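Local coordinates for ferritin, putative (Archaeoglobus fulgidus, PDB 5LS9), which probably stores iron inside a hollow cage of 24 subunits, as ferritins do, in a humanized form made for targeted delivery to cells, at residues S28-F33 with D79-P85; F41-M45 with F89-Y93; F62-R66 with D115-F121. The protein carries 10 engineered substitutions. All coordinates share one frame; numbering follows the deposited sequence.

Overall arrangement
The three contacts illustrate how a helical bundle changes its chemistry from buried core to partly exposed margins. Interaction 2 is the fully buried one, an apolar meeting of aromatic rings and a methionine between helices 39-65 and 85-112. Interaction 1 adjoins it, its Met-29 and Phe-33 packing against Met-45, Val-92 and Phe-41, but it is partly buried and borders a second subunit: helix 6-35 receives segment 79-85 through a serine hydroxyl bond and a set of rings. Interaction 3 lies on the other side of the chain's centre, about 30 Å from interaction 2 between centres. It again uses helix 39-65, now at its far end, where a partly exposed setting adds a salt bridge to a ring stack.

Interaction 1. Residues S28-F33 with D79-P85; sequences SMASYF and DSEWESP. Engineered in segment 79-85: Asp-79 (natural residue Pro), Glu-83 (natural residue Asp).
Ser-28 hydrogen-bonds segment 79-85: its OG, turned trans to the backbone N (chi1 -177°), gives its proton to Asp-79 O at 2.9 Å. Asp-79 is an engineered residue, but the bond uses only its backbone. The aromatic contacts centre on Trp-82. Its benzo edge points at the face of Tyr-32 in a T-shaped pair, centroids 5.5 Å apart and planes at 66°, while Trp-82 CB lies over the same phenol ring, 4.3 Å from its centroid. Met-29 crosses the indole at about a right angle, placing CG over the six-membered ring, 4.0 Å from its centroid, with SD completing an oblique Met-aromatic contact. Most of segment 79-85 belongs to the long connection between helices 39-65 and 85-112 that runs along the outside of a ferritin four-helix bundle. With an alanine in place of Tyr-32, the Trp-82 edge would probably lose the face it abuts, opening a gap between helix and loop and beside the Phe-33 ring. Purely apolar contact continues where Pro-85 CB meets the edge of the Phe-33 ring, 3.7 Å from CE1. Charge is handled across the subunit boundary, Glu-81 forming a salt bridge with Arg-69 of a second subunit.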
# COMPACT_ATOMS: atom_id res chain seq x y z
N SER F 28 52.39 21.59 10.22
CA SER F 28 53.07 22.62 11.02
C SER F 28 52.29 23.94 11.13
O SER F 28 52.46 24.67 12.11
CB SER F 28 54.47 22.91 10.46
OG SER F 28 55.17 23.85 11.27
N MET F 29 51.48 24.26 10.13
CA MET F 29 50.61 25.44 10.22
C MET F 29 49.46 25.19 11.21
O MET F 29 49.11 26.08 11.99
CB MET F 29 50.07 25.84 8.85
CG MET F 29 51.08 26.60 8.01
SD MET F 29 50.67 26.65 6.26
CE MET F 29 52.02 27.63 5.63
N ALA F 30 48.91 23.98 11.19
CA ALA F 30 47.86 23.59 12.15
C ALA F 30 48.31 23.80 13.59
O ALA F 30 47.56 24.32 14.42
CB ALA F 30 47.44 22.14 11.93
N SER F 31 49.55 23.40 13.88
CA SER F 31 50.14 23.61 15.19
C SER F 31 50.28 25.10 15.49
O SER F 31 49.98 25.55 16.60
CB SER F 31 51.50 22.93 15.27
OG SER F 31 52.39 23.51 14.34
N TYR F 32 50.74 25.85 14.49
CA TYR F 32 50.89 27.30 14.62
C TYR F 32 49.55 27.94 15.02
O TYR F 32 49.48 28.68 16.01
CB TYR F 32 51.45 27.91 13.33
CG TYR F 32 51.30 29.42 13.22
CD1 TYR F 32 52.05 30.27 14.03
CD2 TYR F 32 50.42 29.99 12.31
CE1 TYR F 32 51.91 31.65 13.93
CE2 TYR F 32 50.27 31.36 12.21
CZ TYR F 32 51.02 32.19 13.02
OH TYR F 32 50.87 33.55 12.91
N PHE F 33 48.50 27.63 14.27
CA PHE F 33 47.16 28.18 14.52
C PHE F 33 46.55 27.67 15.82
O PHE F 33 45.72 28.35 16.43
CB PHE F 33 46.22 27.87 13.34
CG PHE F 33 46.46 28.73 12.13
CD1 PHE F 33 46.04 30.05 12.11
CD2 PHE F 33 47.07 28.21 11.00
CE1 PHE F 33 46.25 30.84 11.00
CE2 PHE F 33 47.29 29.00 9.89
CZ PHE F 33 46.88 30.32 9.88
N ASP F 79 58.92 25.34 8.38
CA ASP F 79 58.91 26.59 9.13
C ASP F 79 57.98 26.44 10.31
O ASP F 79 56.85 25.97 10.19
CB ASP F 79 58.48 27.76 8.26
CG ASP F 79 59.40 27.97 7.08
OD1 ASP F 79 60.41 27.24 6.98
OD2 ASP F 79 59.12 28.86 6.25
N SER F 80 58.48 26.84 11.48
CA SER F 80 57.74 26.69 12.72
C SER F 80 56.88 27.93 12.98
O SER F 80 55.78 27.82 13.55
CB SER F 80 58.72 26.44 13.87
OG SER F 80 59.86 25.71 13.43
N GLU F 81 57.35 29.10 12.53
CA GLU F 81 56.70 30.38 12.84
C GLU F 81 56.30 31.25 11.65
O GLU F 81 56.83 31.12 10.54
CB GLU F 81 57.60 31.19 13.78
CG GLU F 81 57.61 30.67 15.21
CD GLU F 81 56.21 30.54 15.78
OE1 GLU F 81 55.39 31.45 15.52
OE2 GLU F 81 55.94 29.51 16.45
N TRP F 82 55.36 32.15 11.93
CA TRP F 82 54.83 33.12 10.97
C TRP F 82 54.33 34.38 11.69
O TRP F 82 53.81 34.30 12.81
CB TRP F 82 53.69 32.51 10.14
CG TRP F 82 54.15 31.51 9.11
CD1 TRP F 82 54.66 31.77 7.86
CD2 TRP F 82 54.16 30.08 9.25
NE1 TRP F 82 54.98 30.59 7.22
CE2 TRP F 82 54.68 29.54 8.05
CE3 TRP F 82 53.78 29.20 10.27
CZ2 TRP F 82 54.82 28.18 7.85
CZ3 TRP F 82 53.92 27.85 10.07
CH2 TRP F 82 54.43 27.35 8.87
N GLU F 83 54.50 35.53 11.05
CA GLU F 83 54.09 36.82 11.61
C GLU F 83 52.62 36.85 11.99
O GLU F 83 52.27 37.35 13.06
CB GLU F 83 54.35 37.94 10.59
CG GLU F 83 55.81 38.29 10.39
CD GLU F 83 56.32 39.33 11.37
OE1 GLU F 83 55.85 40.50 11.32
OE2 GLU F 83 57.20 38.99 12.19
N SER F 84 51.78 36.33 11.11
CA SER F 84 50.32 36.45 11.22
C SER F 84 49.57 35.41 10.37
O SER F 84 50.10 34.89 9.39
CB SER F 84 49.89 37.84 10.75
OG SER F 84 50.25 38.06 9.40
N PRO F 85 48.31 35.13 10.75
CA PRO F 85 47.44 34.31 9.91
C PRO F 85 47.45 34.74 8.43
O PRO F 85 47.37 33.89 7.54
CB PRO F 85 46.06 34.54 10.52
CG PRO F 85 46.35 34.74 11.97
CD PRO F 85 47.65 35.49 12.02

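Interaction 2. Residues F41-M45 with F89-Y93; sequences FSNWM and FEHVY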
# COMPACT_ATOMS: atom_id res chain seq x y z
N PHE F 41 40.91 27.66 11.74
CA PHE F 41 42.11 27.70 10.91
C PHE F 41 42.89 26.40 11.08
O PHE F 41 43.35 25.80 10.10
CB PHE F 41 42.99 28.89 11.28
CG PHE F 41 42.48 30.20 10.76
CD1 PHE F 41 41.43 30.85 11.38
CD2 PHE F 41 43.04 30.76 9.63
CE1 PHE F 41 40.95 32.05 10.89
CE2 PHE F 41 42.57 31.97 9.13
CZ PHE F 41 41.53 32.61 9.76
N SER F 42 43.02 25.96 12.33
CA SER F 42 43.70 24.70 12.66
C SER F 42 43.06 23.52 11.93
O SER F 42 43.76 22.68 11.37
CB SER F 42 43.69 24.44 14.17
OG SER F 42 42.42 23.99 14.62
N ASN F 43 41.73 23.46 11.95
CA ASN F 43 40.99 22.41 11.26
C ASN F 43 41.28 22.39 9.75
O ASN F 43 41.48 21.32 9.17
CB ASN F 43 39.49 22.57 11.51
CG ASN F 43 38.66 21.49 10.82
OD1 ASN F 43 38.14 21.70 9.73
ND2 ASN F 43 38.57 20.33 11.46
N TRP F 44 41.31 23.58 9.14
CA TRP F 44 41.55 23.73 7.69
C TRP F 44 42.88 23.15 7.24
O TRP F 44 42.94 22.47 6.21
CB TRP F 44 41.52 25.20 7.31
CG TRP F 44 41.39 25.46 5.84
CD1 TRP F 44 40.24 25.64 5.15
CD2 TRP F 44 42.45 25.59 4.88
NE1 TRP F 44 40.50 25.88 3.83
CE2 TRP F 44 41.86 25.85 3.63
CE3 TRP F 44 43.85 25.49 4.95
CZ2 TRP F 44 42.60 26.02 2.47
CZ3 TRP F 44 44.59 25.66 3.79
CH2 TRP F 44 43.96 25.92 2.57
N MET F 45 43.94 23.44 7.98
CA MET F 45 45.27 22.91 7.67
C MET F 45 45.33 21.38 7.86
O MET F 45 45.91 20.68 7.03
CB MET F 45 46.32 23.60 8.51
CG MET F 45 46.42 25.10 8.26
SD MET F 45 47.26 25.53 6.73
CE MET F 45 46.62 27.17 6.44
N PHE F 89 49.04 32.41 5.38
CA PHE F 89 48.31 32.04 4.16
C PHE F 89 48.91 32.60 2.88
O PHE F 89 48.60 32.10 1.80
CB PHE F 89 46.83 32.44 4.25
CG PHE F 89 45.92 31.31 4.64
CD1 PHE F 89 45.72 30.24 3.77
CD2 PHE F 89 45.24 31.32 5.85
CE1 PHE F 89 44.88 29.19 4.11
CE2 PHE F 89 44.40 30.27 6.20
CZ PHE F 89 44.21 29.21 5.33
N GLU F 90 49.74 33.63 2.98
CA GLU F 90 50.49 34.11 1.82
C GLU F 90 51.66 33.19 1.48
O GLU F 90 52.16 33.21 0.34
CB GLU F 90 50.98 35.54 2.02
CG GLU F 90 49.90 36.57 1.75
CD GLU F 90 50.39 37.98 1.92
OE1 GLU F 90 50.82 38.32 3.05
OE2 GLU F 90 50.34 38.76 0.94
N HIS F 91 52.10 32.38 2.44
CA HIS F 91 53.09 31.33 2.17
C HIS F 91 52.45 30.13 1.48
O HIS F 91 53.04 29.51 0.59
CB HIS F 91 53.79 30.88 3.45
CG HIS F 91 55.07 30.15 3.20
ND1 HIS F 91 55.16 28.77 3.24
CD2 HIS F 91 56.31 30.60 2.90
CE1 HIS F 91 56.40 28.41 2.98
NE2 HIS F 91 57.12 29.50 2.77
N VAL F 92 51.23 29.79 1.91
CA VAL F 92 50.46 28.70 1.31
C VAL F 92 50.30 28.94 -0.19
O VAL F 92 50.56 28.05 -1.00
CB VAL F 92 49.07 28.55 1.99
CG1 VAL F 92 48.17 27.58 1.23
CG2 VAL F 92 49.22 28.10 3.43
N TYR F 93 49.88 30.14 -0.56
CA TYR F 93 49.72 30.49 -1.97
C TYR F 93 51.05 30.31 -2.73
O TYR F 93 51.15 29.44 -3.59
CB TYR F 93 49.18 31.93 -2.11
CG TYR F 93 48.94 32.39 -3.54
CD1 TYR F 93 48.11 31.68 -4.40
CD2 TYR F 93 49.53 33.56 -4.02
CE1 TYR F 93 47.88 32.11 -5.70
CE2 TYR F 93 49.32 33.99 -5.32
CZ TYR F 93 48.49 33.27 -6.15
OH TYR F 93 48.28 33.70 -7.44
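Met-45 and Phe-41, two of the residues that touch Phe-89, are joined to each other by the helical bond from Met-45 N to Phe-41 O, 3.2 Å long. Between the two segments themselves there is no hydrogen bond, and the contact is a worked case of apolar core packing, in which rings and a methionine mesh. Phe-89 reaches in between three side chains. Its edge is directed at the face of Trp-44 in a T-shaped pair, with the Trp-44 six-membered ring centred 5.0 Å from the Phe-89 ring and the planes 69° apart. Over one face of the Phe-89 ring lies the methyl of Met-45, CE standing 3.8 Å from the ring centroid. The bend of Met-45 at its second torsion (chi2 -76°) carries that methyl over the ring and leaves SD oblique to it, a Met-aromatic contact. Phe-41 CD2 lies 3.7 Å from Phe-89 CE2, rim to rim. Val-92 CG2 adds a looser touch, 4.1 Å from Met-45 CE. The segment axes run nearly parallel, at 18°, yet come no closer than 13.8 Å, as suits a diagonal pair in a four-helix bundle. Helix 6-35 flanks the contact through Met-29, helix 116-146 through Ile-139 and Leu-143, and helix 150-160 lies against Phe-41 and Trp-44.

Interaction 3. Residues F62-R66 with D115-F121; sequences FVSER and DFATYNF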
# COMPACT_ATOMS: atom_id res chain seq x y z
N PHE F 62 50.26 5.02 -8.50
CA PHE F 62 50.46 5.12 -9.95
C PHE F 62 51.82 4.57 -10.36
O PHE F 62 51.89 3.68 -11.20
CB PHE F 62 50.33 6.56 -10.43
CG PHE F 62 50.47 6.70 -11.92
CD1 PHE F 62 49.50 6.16 -12.77
CD2 PHE F 62 51.57 7.32 -12.48
CE1 PHE F 62 49.63 6.26 -14.14
CE2 PHE F 62 51.70 7.42 -13.85
CZ PHE F 62 50.73 6.90 -14.68
N VAL F 63 52.87 5.09 -9.75
CA VAL F 63 54.25 4.65 -10.03
C VAL F 63 54.37 3.12 -10.02
O VAL F 63 54.93 2.54 -10.96
CB VAL F 63 55.25 5.25 -9.01
CG1 VAL F 63 56.62 4.60 -9.15
CG2 VAL F 63 55.37 6.76 -9.19
N SER F 64 53.83 2.49 -8.98
CA SER F 64 53.90 1.04 -8.84
C SER F 64 52.99 0.30 -9.84
O SER F 64 53.27 -0.85 -10.19
CB SER F 64 53.58 0.60 -7.39
OG SER F 64 52.22 0.23 -7.23
N GLU F 65 51.91 0.94 -10.28
CA GLU F 65 51.04 0.33 -11.29
C GLU F 65 51.78 0.17 -12.61
O GLU F 65 51.68 -0.87 -13.27
CB GLU F 65 49.75 1.14 -11.49
CG GLU F 65 48.64 0.39 -12.23
CD GLU F 65 47.41 1.25 -12.52
OE1 GLU F 65 46.29 0.88 -12.08
OE2 GLU F 65 47.55 2.29 -13.21
N ARG F 66 52.56 1.19 -12.97
CA ARG F 66 53.26 1.25 -14.26
C ARG F 66 54.55 0.42 -14.35
O ARG F 66 55.18 0.35 -15.41
CB ARG F 66 53.56 2.71 -14.61
CG ARG F 66 52.33 3.60 -14.70
CD ARG F 66 51.78 3.70 -16.12
NE ARG F 66 52.67 4.48 -16.98
CZ ARG F 66 53.05 4.14 -18.20
NH1 ARG F 66 52.61 3.03 -18.79
NH2 ARG F 66 53.88 4.93 -18.87
N ASP F 115 54.77 9.87 -23.22
CA ASP F 115 54.14 9.04 -22.20
C ASP F 115 52.71 9.51 -22.00
O ASP F 115 52.40 10.28 -21.08
CB ASP F 115 54.93 9.10 -20.89
CG ASP F 115 54.54 8.01 -19.92
OD1 ASP F 115 53.35 7.60 -19.92
OD2 ASP F 115 55.42 7.55 -19.17
N PHE F 116 51.83 9.01 -22.87
CA PHE F 116 50.42 9.40 -22.86
C PHE F 116 49.71 8.92 -21.60
O PHE F 116 48.93 9.66 -21.00
CB PHE F 116 49.70 8.86 -24.09
CG PHE F 116 50.21 9.43 -25.39
CD1 PHE F 116 50.35 10.79 -25.55
CD2 PHE F 116 50.53 8.60 -26.45
CE1 PHE F 116 50.80 11.33 -26.74
CE2 PHE F 116 50.98 9.12 -27.64
CZ PHE F 116 51.12 10.49 -27.79
N ALA F 117 49.99 7.68 -21.21
CA ALA F 117 49.35 7.11 -20.02
C ALA F 117 49.46 8.08 -18.84
O ALA F 117 48.45 8.43 -18.22
CB ALA F 117 49.98 5.78 -19.67
N THR F 118 50.68 8.53 -18.57
CA THR F 118 50.96 9.45 -17.47
C THR F 118 50.31 10.82 -17.69
O THR F 118 49.64 11.35 -16.79
CB THR F 118 52.49 9.58 -17.28
OG1 THR F 118 53.02 8.31 -16.86
CG2 THR F 118 52.86 10.66 -16.24
N TYR F 119 50.50 11.40 -18.88
CA TYR F 119 49.94 12.72 -19.21
C TYR F 119 48.47 12.84 -18.79
O TYR F 119 48.07 13.83 -18.17
CB TYR F 119 50.06 13.00 -20.71
CG TYR F 119 49.36 14.28 -21.15
CD1 TYR F 119 49.94 15.52 -20.92
CD2 TYR F 119 48.13 14.25 -21.79
CE1 TYR F 119 49.31 16.69 -21.32
CE2 TYR F 119 47.49 15.41 -22.19
CZ TYR F 119 48.09 16.63 -21.95
OH TYR F 119 47.49 17.81 -22.33
N ASN F 120 47.68 11.83 -19.14
CA ASN F 120 46.26 11.77 -18.76
C ASN F 120 46.03 11.77 -17.25
O ASN F 120 45.20 12.53 -16.75
CB ASN F 120 45.61 10.52 -19.36
CG ASN F 120 45.23 10.68 -20.81
OD1 ASN F 120 45.55 9.84 -21.64
ND2 ASN F 120 44.52 11.76 -21.13
N PHE F 121 46.74 10.90 -16.55
CA PHE F 121 46.67 10.81 -15.09
C PHE F 121 46.98 12.15 -14.43
O PHE F 121 46.32 12.54 -13.47
CB PHE F 121 47.63 9.70 -14.58
CG PHE F 121 47.86 9.71 -13.09
CD1 PHE F 121 46.86 9.32 -12.22
CD2 PHE F 121 49.09 10.08 -12.57
CE1 PHE F 121 47.08 9.31 -10.84
CE2 PHE F 121 49.31 10.07 -11.19
CZ PHE F 121 48.31 9.69 -10.33
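Arg-66 and Asp-115 form a salt bridge, with Arg-66 NH2 lying 2.9 Å from Asp-115 OD1 and making a weak hydrogen bond to OD2 of the same carboxylate. The two side chains arrive from opposite directions, their flat groups are turned 74° apart, and NH2 is the nitrogen that meets both carboxylate oxygens. The carboxylate has a second task as the N-cap of helix 116-146. OD1 accepts from Thr-118 N at 3.1 Å in a nearly straight bond (166°) that approaches from above the carboxylate plane, and Thr-118 OG1 adds a weak bond to the same oxygen. The buried negative charge is thus likely to be balanced by both the arginine and the helix start. Ala-117 CB sits over the centre of the guanidinium face, 3.8 Å from Arg-66 CZ. Beyond it, Thr-118 OG1 lies in the plane of the Phe-62 ring at its edge, 3.4 Å from CE2. The Phe-62 ring is sandwiched, Arg-66 CG over one face and Phe-121 over the other; beyond CG, bends at the second and third torsions of Arg-66 carry its guanidinium on to Asp-115. The two phenylalanines form an offset stack, centroids 4.2 Å apart and planes 11° from parallel. Here the last turn of helix 39-65 meets the first two turns of helix 116-146, two antiparallel neighbours of a ferritin-like four-helix bundle, joined at one end of it.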